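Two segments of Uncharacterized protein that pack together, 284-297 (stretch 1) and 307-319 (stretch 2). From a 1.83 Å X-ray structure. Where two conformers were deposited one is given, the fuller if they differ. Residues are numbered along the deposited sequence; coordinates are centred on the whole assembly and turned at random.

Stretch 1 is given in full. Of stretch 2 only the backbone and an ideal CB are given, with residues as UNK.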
# COMPACT_ATOMS: atom_id res chain seq x y z
N ALA A 284 17.00 8.43 23.22
CA ALA A 284 16.19 7.27 23.53
C ALA A 284 14.72 7.67 23.68
O ALA A 284 14.39 8.85 23.90
CB ALA A 284 16.65 6.61 24.80
N LEU A 285 13.85 6.67 23.58
CA LEU A 285 12.44 6.89 23.84
C LEU A 285 12.16 7.05 25.33
O LEU A 285 12.71 6.31 26.15
CB LEU A 285 11.61 5.71 23.29
CG LEU A 285 11.69 5.53 21.76
CD1 LEU A 285 11.17 4.16 21.33
CD2 LEU A 285 10.99 6.65 21.01
N PRO A 286 11.27 7.99 25.69
CA PRO A 286 10.86 8.14 27.10
C PRO A 286 10.19 6.88 27.58
O PRO A 286 9.43 6.26 26.81
CB PRO A 286 9.82 9.28 27.07
CG PRO A 286 10.01 9.98 25.78
CD PRO A 286 10.66 9.01 24.81
N LEU A 287 10.44 6.50 28.84
CA LEU A 287 9.80 5.33 29.44
C LEU A 287 8.31 5.60 29.57
O LEU A 287 7.90 6.76 29.67
CB LEU A 287 10.43 4.98 30.80
CG LEU A 287 11.89 4.48 30.76
CD1 LEU A 287 12.35 4.02 32.13
CD2 LEU A 287 12.07 3.35 29.74
N PRO A 288 7.50 4.55 29.48
CA PRO A 288 6.07 4.72 29.54
C PRO A 288 5.60 5.00 30.96
O PRO A 288 6.17 4.46 31.91
CB PRO A 288 5.53 3.37 29.08
CG PRO A 288 6.60 2.41 29.42
CD PRO A 288 7.87 3.16 29.20
N GLN A 289 4.58 5.84 31.09
CA GLN A 289 3.99 6.17 32.38
C GLN A 289 2.58 5.61 32.56
O GLN A 289 2.10 5.50 33.68
CB GLN A 289 3.96 7.68 32.56
CG GLN A 289 5.35 8.28 32.60
CD GLN A 289 5.35 9.65 33.22
OE1 GLN A 289 5.79 9.82 34.36
NE2 GLN A 289 4.85 10.64 32.48
N GLU A 290 1.94 5.22 31.46
CA GLU A 290 0.52 4.94 31.45
C GLU A 290 0.23 3.88 30.39
O GLU A 290 0.76 3.96 29.29
CB GLU A 290 -0.19 6.23 31.09
CG GLU A 290 -1.54 6.44 31.73
CD GLU A 290 -2.10 7.82 31.46
OE1 GLU A 290 -1.47 8.60 30.70
OE2 GLU A 290 -3.17 8.12 32.01
N GLY A 291 -0.58 2.88 30.72
CA GLY A 291 -1.00 1.86 29.77
C GLY A 291 -2.45 2.03 29.37
O GLY A 291 -3.17 2.82 30.00
N PRO A 292 -2.90 1.31 28.34
CA PRO A 292 -2.07 0.42 27.51
C PRO A 292 -1.11 1.17 26.57
O PRO A 292 -1.31 2.37 26.28
CB PRO A 292 -3.10 -0.33 26.66
CG PRO A 292 -4.42 -0.09 27.29
CD PRO A 292 -4.32 1.23 27.98
N LEU A 293 -0.10 0.46 26.11
CA LEU A 293 0.86 0.94 25.14
C LEU A 293 0.63 0.25 23.81
O LEU A 293 0.28 -0.93 23.76
CB LEU A 293 2.26 0.52 25.54
CG LEU A 293 3.11 1.41 26.41
CD1 LEU A 293 2.39 1.73 27.69
CD2 LEU A 293 4.41 0.69 26.69
N LEU A 294 0.88 1.00 22.74
CA LEU A 294 0.95 0.43 21.38
C LEU A 294 2.30 0.78 20.81
O LEU A 294 2.69 1.95 20.78
CB LEU A 294 -0.15 0.98 20.50
CG LEU A 294 -0.13 0.59 19.01
CD1 LEU A 294 -0.16 -0.93 18.86
CD2 LEU A 294 -1.29 1.23 18.28
N LEU A 295 3.01 -0.24 20.35
CA LEU A 295 4.26 -0.09 19.63
C LEU A 295 4.02 -0.48 18.17
O LEU A 295 3.44 -1.52 17.90
CB LEU A 295 5.33 -0.99 20.21
CG LEU A 295 5.42 -1.12 21.72
CD1 LEU A 295 6.57 -2.06 22.06
CD2 LEU A 295 5.59 0.22 22.35
N ALA A 296 4.47 0.37 17.25
CA ALA A 296 4.27 0.11 15.84
C ALA A 296 5.31 0.81 14.99
O ALA A 296 5.87 1.85 15.39
CB ALA A 296 2.87 0.57 15.41
N LEU A 297 5.56 0.24 13.80
CA LEU A 297 6.30 0.90 12.75
C LEU A 297 5.29 1.73 11.94
O LEU A 297 4.08 1.53 12.10
CB LEU A 297 7.05 -0.16 11.92
CG LEU A 297 7.83 -0.90 13.02
CD1 LEU A 297 7.65 -2.39 13.12
CD2 LEU A 297 9.28 -0.44 13.13
N UNK A 307 -6.29 -0.39 12.79
CA UNK A 307 -6.82 -1.56 13.47
C UNK A 307 -6.19 -1.72 14.82
O UNK A 307 -6.87 -2.01 15.80
CB UNK A 307 -6.60 -2.82 12.64
N UNK A 308 -4.88 -1.53 14.88
CA UNK A 308 -4.16 -1.65 16.15
C UNK A 308 -4.65 -0.64 17.18
O UNK A 308 -4.75 -0.95 18.38
CB UNK A 308 -2.66 -1.47 15.92
N UNK A 309 -4.91 0.58 16.73
CA UNK A 309 -5.50 1.62 17.58
C UNK A 309 -6.89 1.17 18.10
O UNK A 309 -7.17 1.30 19.28
CB UNK A 309 -5.62 2.93 16.80
N UNK A 310 -7.74 0.66 17.22
CA UNK A 310 -9.09 0.24 17.63
C UNK A 310 -9.01 -0.90 18.64
O UNK A 310 -9.74 -0.91 19.64
CB UNK A 310 -9.91 -0.19 16.42
N UNK A 311 -8.10 -1.84 18.41
CA UNK A 311 -7.94 -2.99 19.31
C UNK A 311 -7.33 -2.61 20.66
O UNK A 311 -7.86 -2.99 21.72
CB UNK A 311 -7.07 -4.05 18.64
N UNK A 312 -6.23 -1.87 20.63
CA UNK A 312 -5.42 -1.67 21.84
C UNK A 312 -5.95 -0.55 22.73
O UNK A 312 -5.74 -0.61 23.93
CB UNK A 312 -3.97 -1.36 21.45
N UNK A 313 -6.60 0.45 22.14
CA UNK A 313 -7.03 1.65 22.89
C UNK A 313 -5.92 2.22 23.75
O UNK A 313 -6.05 2.33 24.96
CB UNK A 313 -8.23 1.32 23.78
N UNK A 314 -4.77 2.54 23.13
CA UNK A 314 -3.62 2.94 23.90
C UNK A 314 -3.72 4.34 24.51
O UNK A 314 -4.40 5.21 23.96
CB UNK A 314 -2.38 2.86 23.01
N UNK A 315 -3.03 4.51 25.64
CA UNK A 315 -2.81 5.82 26.23
C UNK A 315 -1.47 6.40 25.76
O UNK A 315 -1.30 7.61 25.75
CB UNK A 315 -2.85 5.73 27.76
N UNK A 316 -0.52 5.54 25.39
CA UNK A 316 0.76 5.96 24.82
C UNK A 316 1.08 5.08 23.60
O UNK A 316 0.84 3.87 23.61
CB UNK A 316 1.88 5.87 25.86
N UNK A 317 1.61 5.72 22.57
CA UNK A 317 1.98 5.03 21.36
C UNK A 317 3.42 5.37 21.04
O UNK A 317 3.85 6.51 21.19
CB UNK A 317 1.05 5.40 20.20
N UNK A 318 4.16 4.37 20.62
CA UNK A 318 5.54 4.55 20.22
C UNK A 318 5.63 4.19 18.76
O UNK A 318 5.26 3.08 18.41
CB UNK A 318 6.50 3.71 21.07
N UNK A 319 6.05 5.15 17.93
CA UNK A 319 6.05 5.03 16.49
C UNK A 319 7.46 5.19 15.95
O UNK A 319 8.10 6.20 16.22
CB UNK A 319 5.11 6.06 15.86

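Positions 307, 310 and 311 lie on the helix out of reach of stretch 1, so the visible atoms leave their identity open; they are A307, L310 and H311. Position 308 points toward stretch 1, and its ideal CB already lies 3.8 Å from L294 CD2. Little room remains on that line, which suits a small apolar residue; it is A308, whose CB packs 3.9 Å from L294 CD2. At 309 the CB points sideways and many side chains would do; Y309 turns its end away. The CB of 312 faces L294 and P292, with L294 CB 4.6 Å away, so a small or modest apolar side chain would fit; the residue is A312, which leaves some space before L294.

Position 313 leaves the helix with phi 49°. Positive phi by itself favours glycine, with asparagine a fair alternative, and G313 is found. At 314 phi is -73° and the ideal CB sits 3.8 Å from L294 N, beside the strand's start. A compact apolar residue, proline included, would serve; P314 places its CB 3.9 Å from L294 CB.

Position 315 points toward E290 and the carbonyl of G291, inviting a long donor, lysine or arginine. R315 extends along E290, CD to E290 CG 3.6 Å, and its NH1 donates to G291 O at 2.7 Å. E290 OE2 stays 4.1 Å from R315 NE, near enough for charge attraction but not a salt bridge. The backbone adds R315 N to P292 O, 2.8 Å.

From 316 the chain pairs in parallel with L293 to A296. The CB of 316 lies on the face shared with L293, near a turn whose amide nitrogens at Q289 and E290 call for an acceptor: glutamate or glutamine. E316 OE2 accepts from Q289 N at 2.7 Å and, weakly, from E290 N at 3.0 Å; a water joins E316 OE1 to L287 O.

Position 317 shares the other face with L294, where a beta-branched or other apolar residue suits; V317 sets CG2 4.1 Å from L294 CB. At 318 the CB returns to the face of L293 and L295, with L285, P286 and P288 from the preceding loop beyond and P286 O an acceptor within reach of a long side chain. A large apolar residue would fill this space, and a tyrosine could also reach the carbonyl. Y318 packs CD1 against L295 CD2 (3.6 Å) and CD2 against L285 CD1 (3.8 Å), while its OH donates to P286 O at 2.8 Å. Position 319 pairs with A296, whose small side chain leaves room for a larger apolar one; L319 brings CD2 4.2 Å from A296 CB.

Stretch 2 307-319: AAYLHAGPREVYL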
# COMPACT_ATOMS: atom_id res chain seq x y z
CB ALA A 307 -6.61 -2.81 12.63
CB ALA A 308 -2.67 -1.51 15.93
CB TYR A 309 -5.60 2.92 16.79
CG TYR A 309 -6.53 3.91 17.44
CD1 TYR A 309 -6.17 4.54 18.61
CD2 TYR A 309 -7.79 4.15 16.91
CE1 TYR A 309 -7.03 5.42 19.23
CE2 TYR A 309 -8.66 5.04 17.52
CZ TYR A 309 -8.27 5.66 18.68
OH TYR A 309 -9.11 6.53 19.32
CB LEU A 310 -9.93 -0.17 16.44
CG LEU A 310 -10.25 0.93 15.43
CD1 LEU A 310 -11.05 0.34 14.29
CD2 LEU A 310 -10.97 2.08 16.09
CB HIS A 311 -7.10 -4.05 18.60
CG HIS A 311 -6.68 -5.19 19.47
ND1 HIS A 311 -7.56 -6.15 19.92
CD2 HIS A 311 -5.46 -5.52 19.96
CE1 HIS A 311 -6.89 -7.04 20.64
NE2 HIS A 311 -5.62 -6.68 20.68
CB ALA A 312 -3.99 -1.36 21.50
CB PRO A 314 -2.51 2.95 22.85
CG PRO A 314 -3.21 3.34 21.60
CD PRO A 314 -4.52 2.63 21.68
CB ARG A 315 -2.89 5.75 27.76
CG ARG A 315 -4.26 5.31 28.28
CD ARG A 315 -4.41 5.60 29.77
NE ARG A 315 -5.80 5.53 30.25
CZ ARG A 315 -6.39 4.42 30.70
NH1 ARG A 315 -5.73 3.28 30.71
NH2 ARG A 315 -7.65 4.47 31.12
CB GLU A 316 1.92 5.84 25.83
CG GLU A 316 1.70 6.60 27.13
CD GLU A 316 2.97 6.88 27.90
OE1 GLU A 316 4.02 7.18 27.30
OE2 GLU A 316 2.91 6.82 29.14
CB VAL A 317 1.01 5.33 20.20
CG1 VAL A 317 0.99 6.80 19.84
CG2 VAL A 317 1.38 4.50 18.98
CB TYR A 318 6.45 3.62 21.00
CG TYR A 318 6.58 3.98 22.47
CD1 TYR A 318 5.59 3.64 23.38
CD2 TYR A 318 7.72 4.64 22.96
CE1 TYR A 318 5.71 3.96 24.73
CE2 TYR A 318 7.84 4.97 24.29
CZ TYR A 318 6.84 4.63 25.18
OH TYR A 318 6.96 4.94 26.53
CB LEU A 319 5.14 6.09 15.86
CG LEU A 319 3.67 6.08 16.25
CD1 LEU A 319 2.92 7.27 15.69
CD2 LEU A 319 3.04 4.76 15.80
O HOH W 1 5.89 8.39 28.84
O HOH W 2 -2.18 9.62 27.71
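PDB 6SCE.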